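Local coordinates for envelope glycoprotein (Thogoto virus, PDB 5XEA) that probably attaches the virion to a host-cell receptor and later drives fusion of the viral and host membranes, at residues B[125-128]-B[134-137]; B[205-210]-B[402-407]. All coordinates share one frame; numbering follows the deposited sequence.

Contact 1: residues B[125-128]-B[134-137]; sequences RDAN and HMCN
In the long-stranded antiparallel sheet expected of the fusion domain in a class III, gp64-like fusogen, the irregular chain 125-128 runs antiparallel to segment 134-137 of strand 133-156, over the face that carries Met135 and Asn137, with Arg125 and Ala127 resting on these two residues. Asn137 lies against the arginine's aliphatic chain. Its CB is 3.4 Å from Arg125 O; chi1 of -87°, with CG anti to the carbonyl carbon, then turns the amide alongside the arginine's methylenes, where Arg125 CD is 3.7 Å from Asn137 OD1. That oxygen sits at the edge of the guanidinium, near its plane, although the amide and guanidinium planes are 76° apart. Arginine suits the site because its extended methylenes can lie against the amide while its charged end reaches further: NH2 forms a salt bridge with Asp97 OD2, and Asp97 OD1 accepts a hydrogen bond from Asn137 ND2. Asp97 thus orients both groups, one oxygen to each. The same ND2 also donates to a water (3.0 Å), which in turn probably donates to Ala127 O (2.7 Å), joining loop to strand through a buried link. Ala127 is small enough for the loop to come down close to the strand. Met135 runs out extended, CG anti to the backbone N (chi1 -168°), which carries SD to 3.5 Å from Ala127 O; the bend at chi3 turns only the terminal methyl. SD also packs against Ala127 CB at 4.0 Å. Cys136 points away from the loop and forms a disulfide with Cys106. Within the sheet, segment 134-137 runs between two neighbours: Met135 and Asn137 share backbone hydrogen bonds with Cys54 and Ala52 of strand 40-56, whereas Cys136 pairs with Cys98 of strand 95-99.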
ATOM      1  N   ARG B 125     -44.067   3.379   6.346  1.00 35.84           N
ATOM      2  CA  ARG B 125     -45.475   3.504   5.964  1.00 39.65           C
ATOM      3  C   ARG B 125     -46.093   4.685   6.704  1.00 40.17           C
ATOM      4  O   ARG B 125     -45.861   4.853   7.908  1.00 36.28           O
ATOM      5  CB  ARG B 125     -46.241   2.208   6.281  1.00 37.38           C
ATOM      6  CG  ARG B 125     -47.685   2.174   5.792  1.00 56.60           C
ATOM      7  CD  ARG B 125     -48.262   0.754   5.864  1.00 56.83           C
ATOM      8  NE  ARG B 125     -49.680   0.724   5.499  1.00 56.25           N
ATOM      9  CZ  ARG B 125     -50.134   0.486   4.273  1.00 54.47           C
ATOM     10  NH1 ARG B 125     -49.282   0.249   3.280  1.00 55.25           N
ATOM     11  NH2 ARG B 125     -51.440   0.476   4.034  1.00 51.42           N
ATOM     12  N   ASP B 126     -46.861   5.513   5.994  1.00 40.20           N
ATOM     13  CA  ASP B 126     -47.580   6.615   6.646  1.00 43.27           C
ATOM     14  C   ASP B 126     -49.006   6.745   6.104  1.00 43.39           C
ATOM     15  O   ASP B 126     -49.489   7.836   5.793  1.00 41.42           O
ATOM     16  CB  ASP B 126     -46.818   7.935   6.523  1.00 45.32           C
ATOM     17  CG  ASP B 126     -46.550   8.343   5.086  1.00 56.56           C
ATOM     18  OD1 ASP B 126     -47.113   7.727   4.151  1.00 60.78           O
ATOM     19  OD2 ASP B 126     -45.771   9.308   4.903  1.00 66.92           O
ATOM     20  N   ALA B 127     -49.704   5.618   6.029  1.00 45.60           N
ATOM     21  CA  ALA B 127     -51.080   5.613   5.543  1.00 43.01           C
ATOM     22  C   ALA B 127     -51.989   6.455   6.438  1.00 35.76           C
ATOM     23  O   ALA B 127     -51.757   6.598   7.647  1.00 37.81           O
ATOM     24  CB  ALA B 127     -51.599   4.180   5.458  1.00 40.59           C
ATOM     25  N   ASN B 128     -53.041   7.014   5.826  1.00 39.98           N
ATOM     26  CA  ASN B 128     -53.971   7.945   6.464  1.00 35.17           C
ATOM     27  C   ASN B 128     -55.318   7.837   5.757  1.00 36.26           C
ATOM     28  O   ASN B 128     -55.873   8.853   5.345  1.00 38.63           O
ATOM     29  CB  ASN B 128     -53.425   9.378   6.359  1.00 36.08           C
ATOM     30  CG  ASN B 128     -54.122  10.376   7.288  1.00 36.25           C
ATOM     31  OD1 ASN B 128     -54.759  10.007   8.277  1.00 38.17           O
ATOM     32  ND2 ASN B 128     -53.953  11.666   6.985  1.00 35.57           N
ATOM     33  N   HIS B 134     -57.688   9.184  13.200  1.00 34.44           N
ATOM     34  CA  HIS B 134     -56.237   9.148  13.248  1.00 33.32           C
ATOM     35  C   HIS B 134     -55.735   7.776  12.816  1.00 40.03           C
ATOM     36  O   HIS B 134     -56.426   6.761  12.971  1.00 39.37           O
ATOM     37  CB  HIS B 134     -55.740   9.441  14.653  1.00 37.89           C
ATOM     38  CG  HIS B 134     -56.110  10.798  15.146  1.00 37.97           C
ATOM     39  ND1 HIS B 134     -55.230  11.854  15.136  1.00 43.85           N
ATOM     40  CD2 HIS B 134     -57.270  11.276  15.654  1.00 35.25           C
ATOM     41  CE1 HIS B 134     -55.829  12.927  15.621  1.00 40.31           C
ATOM     42  NE2 HIS B 134     -57.064  12.602  15.949  1.00 47.89           N
ATOM     43  N   MET B 135     -54.519   7.745  12.274  1.00 37.57           N
ATOM     44  CA  MET B 135     -53.949   6.467  11.889  1.00 32.94           C
ATOM     45  C   MET B 135     -52.482   6.429  12.293  1.00 37.55           C
ATOM     46  O   MET B 135     -51.760   7.417  12.147  1.00 34.08           O
ATOM     47  CB  MET B 135     -54.134   6.205  10.392  1.00 39.49           C
ATOM     48  CG  MET B 135     -53.821   4.752  10.010  1.00 39.76           C
ATOM     49  SD  MET B 135     -54.330   4.321   8.349  1.00 46.86           S
ATOM     50  CE  MET B 135     -56.082   4.046   8.624  1.00 38.24           C
ATOM     51  N   CYS B 136     -52.071   5.289  12.840  1.00 34.80           N
ATOM     52  CA  CYS B 136     -50.779   5.101  13.479  1.00 41.62           C
ATOM     53  C   CYS B 136     -50.034   3.982  12.761  1.00 35.77           C
ATOM     54  O   CYS B 136     -50.588   2.901  12.530  1.00 37.92           O
ATOM     55  CB  CYS B 136     -50.959   4.769  14.970  1.00 41.82           C
ATOM     56  SG  CYS B 136     -49.468   4.289  15.892  1.00 51.32           S
ATOM     57  N   ASN B 137     -48.795   4.252  12.376  1.00 37.87           N
ATOM     58  CA  ASN B 137     -47.916   3.200  11.878  1.00 38.90           C
ATOM     59  C   ASN B 137     -46.622   3.264  12.661  1.00 34.90           C
ATOM     60  O   ASN B 137     -46.009   4.335  12.764  1.00 36.73           O
ATOM     61  CB  ASN B 137     -47.651   3.337  10.372  1.00 37.78           C
ATOM     62  CG  ASN B 137     -48.701   2.638   9.529  1.00 45.81           C
ATOM     63  OD1 ASN B 137     -48.710   1.410   9.427  1.00 40.63           O
ATOM     64  ND2 ASN B 137     -49.594   3.418   8.917  1.00 42.03           N
TER
HETATM   65  O   HOH W   1     -49.900   6.292   9.517  1.00 40.42           O

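Contact 2: residues B[205-210]-B[402-407]; sequences SCFVDP and ALWYPS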
ATOM      1  N   SER B 205      17.980  -5.377  18.703  1.00 54.70           N
ATOM      2  CA  SER B 205      18.981  -5.015  17.716  1.00 51.42           C
ATOM      3  C   SER B 205      18.527  -3.783  16.943  1.00 51.06           C
ATOM      4  O   SER B 205      17.407  -3.739  16.414  1.00 52.31           O
ATOM      5  CB  SER B 205      19.245  -6.182  16.768  1.00 70.19           C
ATOM      6  OG  SER B 205      18.051  -6.621  16.140  1.00 87.22           O
ATOM      7  N   CYS B 206      19.386  -2.774  16.917  1.00 53.45           N
ATOM      8  CA  CYS B 206      19.182  -1.547  16.165  1.00 52.31           C
ATOM      9  C   CYS B 206      20.459  -1.217  15.410  1.00 55.06           C
ATOM     10  O   CYS B 206      21.564  -1.506  15.880  1.00 47.97           O
ATOM     11  CB  CYS B 206      18.833  -0.360  17.076  1.00 55.56           C
ATOM     12  SG  CYS B 206      17.394  -0.583  18.129  1.00 73.68           S
ATOM     13  N   PHE B 207      20.305  -0.608  14.239  1.00 51.90           N
ATOM     14  CA  PHE B 207      21.416   0.019  13.540  1.00 53.07           C
ATOM     15  C   PHE B 207      21.320   1.518  13.772  1.00 51.66           C
ATOM     16  O   PHE B 207      20.276   2.126  13.505  1.00 50.70           O
ATOM     17  CB  PHE B 207      21.399  -0.331  12.056  1.00 42.09           C
ATOM     18  CG  PHE B 207      21.788  -1.755  11.788  1.00 48.55           C
ATOM     19  CD1 PHE B 207      23.128  -2.162  11.890  1.00 47.09           C
ATOM     20  CD2 PHE B 207      20.832  -2.695  11.479  1.00 43.14           C
ATOM     21  CE1 PHE B 207      23.490  -3.475  11.664  1.00 47.82           C
ATOM     22  CE2 PHE B 207      21.184  -4.010  11.249  1.00 48.44           C
ATOM     23  CZ  PHE B 207      22.533  -4.405  11.346  1.00 47.94           C
ATOM     24  N   VAL B 208      22.376   2.103  14.326  1.00 47.20           N
ATOM     25  CA  VAL B 208      22.378   3.513  14.684  1.00 47.68           C
ATOM     26  C   VAL B 208      23.336   4.236  13.757  1.00 52.68           C
ATOM     27  O   VAL B 208      24.510   3.865  13.645  1.00 57.50           O
ATOM     28  CB  VAL B 208      22.736   3.746  16.155  1.00 57.79           C
ATOM     29  CG1 VAL B 208      22.880   5.231  16.406  1.00 61.10           C
ATOM     30  CG2 VAL B 208      21.644   3.178  17.043  1.00 57.21           C
ATOM     31  N   ASP B 209      22.827   5.267  13.100  1.00 56.18           N
ATOM     32  CA  ASP B 209      23.538   5.976  12.039  1.00 61.20           C
ATOM     33  C   ASP B 209      23.717   7.411  12.503  1.00 63.07           C
ATOM     34  O   ASP B 209      22.781   8.221  12.391  1.00 70.38           O
ATOM     35  CB  ASP B 209      22.749   5.900  10.730  1.00 66.30           C
ATOM     36  CG  ASP B 209      23.607   6.175   9.495  1.00 73.45           C
ATOM     37  OD1 ASP B 209      24.658   6.835   9.647  1.00 64.92           O
ATOM     38  OD2 ASP B 209      23.221   5.730   8.372  1.00 69.24           O
ATOM     39  N   PRO B 210      24.874   7.760  13.075  1.00 74.91           N
ATOM     40  CA  PRO B 210      25.099   9.147  13.508  1.00 77.70           C
ATOM     41  C   PRO B 210      25.316  10.126  12.365  1.00 79.82           C
ATOM     42  O   PRO B 210      25.250  11.342  12.601  1.00 80.33           O
ATOM     43  CB  PRO B 210      26.358   9.039  14.387  1.00 79.51           C
ATOM     44  CG  PRO B 210      27.068   7.855  13.841  1.00 73.28           C
ATOM     45  CD  PRO B 210      26.008   6.878  13.422  1.00 74.76           C
ATOM     46  N   ALA B 402      32.131  -9.987  12.425  1.00 48.09           N
ATOM     47  CA  ALA B 402      31.070 -10.787  11.837  1.00 52.56           C
ATOM     48  C   ALA B 402      30.183  -9.909  10.962  1.00 38.03           C
ATOM     49  O   ALA B 402      29.848  -8.780  11.330  1.00 44.63           O
ATOM     50  CB  ALA B 402      30.250 -11.455  12.935  1.00 57.00           C
ATOM     51  N   LEU B 403      29.876 -10.394   9.769  1.00 43.82           N
ATOM     52  CA  LEU B 403      28.924  -9.698   8.917  1.00 48.52           C
ATOM     53  C   LEU B 403      27.527  -9.812   9.496  1.00 39.60           C
ATOM     54  O   LEU B 403      27.140 -10.855  10.022  1.00 41.82           O
ATOM     55  CB  LEU B 403      28.912 -10.289   7.510  1.00 53.11           C
ATOM     56  CG  LEU B 403      30.019  -9.916   6.540  1.00 49.97           C
ATOM     57  CD1 LEU B 403      29.715 -10.573   5.181  1.00 48.64           C
ATOM     58  CD2 LEU B 403      30.059  -8.405   6.444  1.00 44.78           C
ATOM     59  N   TRP B 404      26.765  -8.736   9.400  1.00 48.18           N
ATOM     60  CA  TRP B 404      25.325  -8.859   9.544  1.00 42.08           C
ATOM     61  C   TRP B 404      24.755  -9.304   8.207  1.00 42.84           C
ATOM     62  O   TRP B 404      25.117  -8.766   7.158  1.00 45.92           O
ATOM     63  CB  TRP B 404      24.705  -7.544   9.996  1.00 41.95           C
ATOM     64  CG  TRP B 404      23.210  -7.561  10.012  1.00 46.52           C
ATOM     65  CD1 TRP B 404      22.396  -7.914  11.056  1.00 42.52           C
ATOM     66  CD2 TRP B 404      22.345  -7.198   8.931  1.00 43.50           C
ATOM     67  NE1 TRP B 404      21.081  -7.799  10.684  1.00 45.44           N
ATOM     68  CE2 TRP B 404      21.018  -7.358   9.388  1.00 49.24           C
ATOM     69  CE3 TRP B 404      22.563  -6.756   7.621  1.00 46.72           C
ATOM     70  CZ2 TRP B 404      19.913  -7.082   8.587  1.00 43.18           C
ATOM     71  CZ3 TRP B 404      21.462  -6.485   6.820  1.00 53.47           C
ATOM     72  CH2 TRP B 404      20.153  -6.652   7.309  1.00 50.72           C
ATOM     73  N   TYR B 405      23.904 -10.328   8.247  1.00 39.43           N
ATOM     74  CA  TYR B 405      23.279 -10.931   7.091  1.00 39.80           C
ATOM     75  C   TYR B 405      21.833 -10.463   7.001  1.00 44.27           C
ATOM     76  O   TYR B 405      21.123 -10.460   8.017  1.00 39.37           O
ATOM     77  CB  TYR B 405      23.310 -12.452   7.189  1.00 41.83           C
ATOM     78  CG  TYR B 405      24.630 -13.104   6.823  1.00 40.28           C
ATOM     79  CD1 TYR B 405      24.754 -13.869   5.671  1.00 41.28           C
ATOM     80  CD2 TYR B 405      25.743 -12.974   7.643  1.00 44.22           C
ATOM     81  CE1 TYR B 405      25.962 -14.477   5.345  1.00 41.91           C
ATOM     82  CE2 TYR B 405      26.949 -13.574   7.311  1.00 48.77           C
ATOM     83  CZ  TYR B 405      27.045 -14.320   6.172  1.00 44.31           C
ATOM     84  OH  TYR B 405      28.248 -14.916   5.866  1.00 41.65           O
ATOM     85  N   PRO B 406      21.355 -10.078   5.828  1.00 39.04           N
ATOM     86  CA  PRO B 406      19.934  -9.738   5.687  1.00 38.73           C
ATOM     87  C   PRO B 406      19.061 -10.981   5.743  1.00 49.59           C
ATOM     88  O   PRO B 406      19.525 -12.123   5.684  1.00 46.52           O
ATOM     89  CB  PRO B 406      19.858  -9.071   4.316  1.00 42.34           C
ATOM     90  CG  PRO B 406      20.996  -9.666   3.556  1.00 37.98           C
ATOM     91  CD  PRO B 406      22.099  -9.889   4.572  1.00 41.64           C
ATOM     92  N   SER B 407      17.760 -10.730   5.846  1.00 46.43           N
ATOM     93  CA  SER B 407      16.774 -11.789   5.968  1.00 50.64           C
ATOM     94  C   SER B 407      15.433 -11.231   5.508  1.00 44.91           C
ATOM     95  O   SER B 407      15.149 -10.044   5.677  1.00 45.03           O
ATOM     96  CB  SER B 407      16.668 -12.302   7.409  1.00 52.78           C
ATOM     97  OG  SER B 407      15.842 -13.447   7.499  1.00 71.07           O
TER
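Phe207 and Trp404 make a T-shaped (edge-to-face) aromatic pair that ties strand 197-209, in an antiparallel six-stranded sheet, to the extended loop 402-407 at the trimer interface. The tight part of the contact is confined to these two rings. Phenylalanine presents its CZ-CE2 edge to the five-membered ring of the indole, with ring centroids 4.8 Å apart and planes at 83°. CZ comes within 3.5 Å of Trp404 CG, while CE2 leans toward NE1 at 3.8 Å. Tryptophan offers a broad, electron-rich face for this edge, and its CG, anti to the backbone N (chi1 173°), carries that face out from the loop toward the strand.

Around the pair the two segments stand well apart: even the nearest CA atoms, those of Phe207 and Trp404, are 10.5 Å from each other, and only 93 Å² is buried in all. Phe207 is buried, its ring also meeting Phe294 of the second subunit, whereas Trp404 stays partly exposed although it packs on Glu295 of that subunit. Its indole is sandwiched: opposite Phe207 CZ, Pro406 N lies 3.7 Å above the ring plane, displaced toward the rim.

Overall arrangement
Contacts 1 and 2 lie on opposite sides of the chain's centre, their own centres 75 Å apart and their nearest atoms about 61 Å apart, so neither touches the other. They follow one another along the chain. Contact 1 is local, closing a turn of the chain after five intervening residues, far out in the elongated molecule, about 51 Å from the chain's centre; no other subunit touches it. Contact 2, about 23 Å from that centre, spans 191 residues, including the long helix 282-327, whose copies in both neighbouring subunits supply partners. Phe207's side chain is about 13 Å from an N-acetylglucosamine, which it does not touch, and this distance implies no binding pocket.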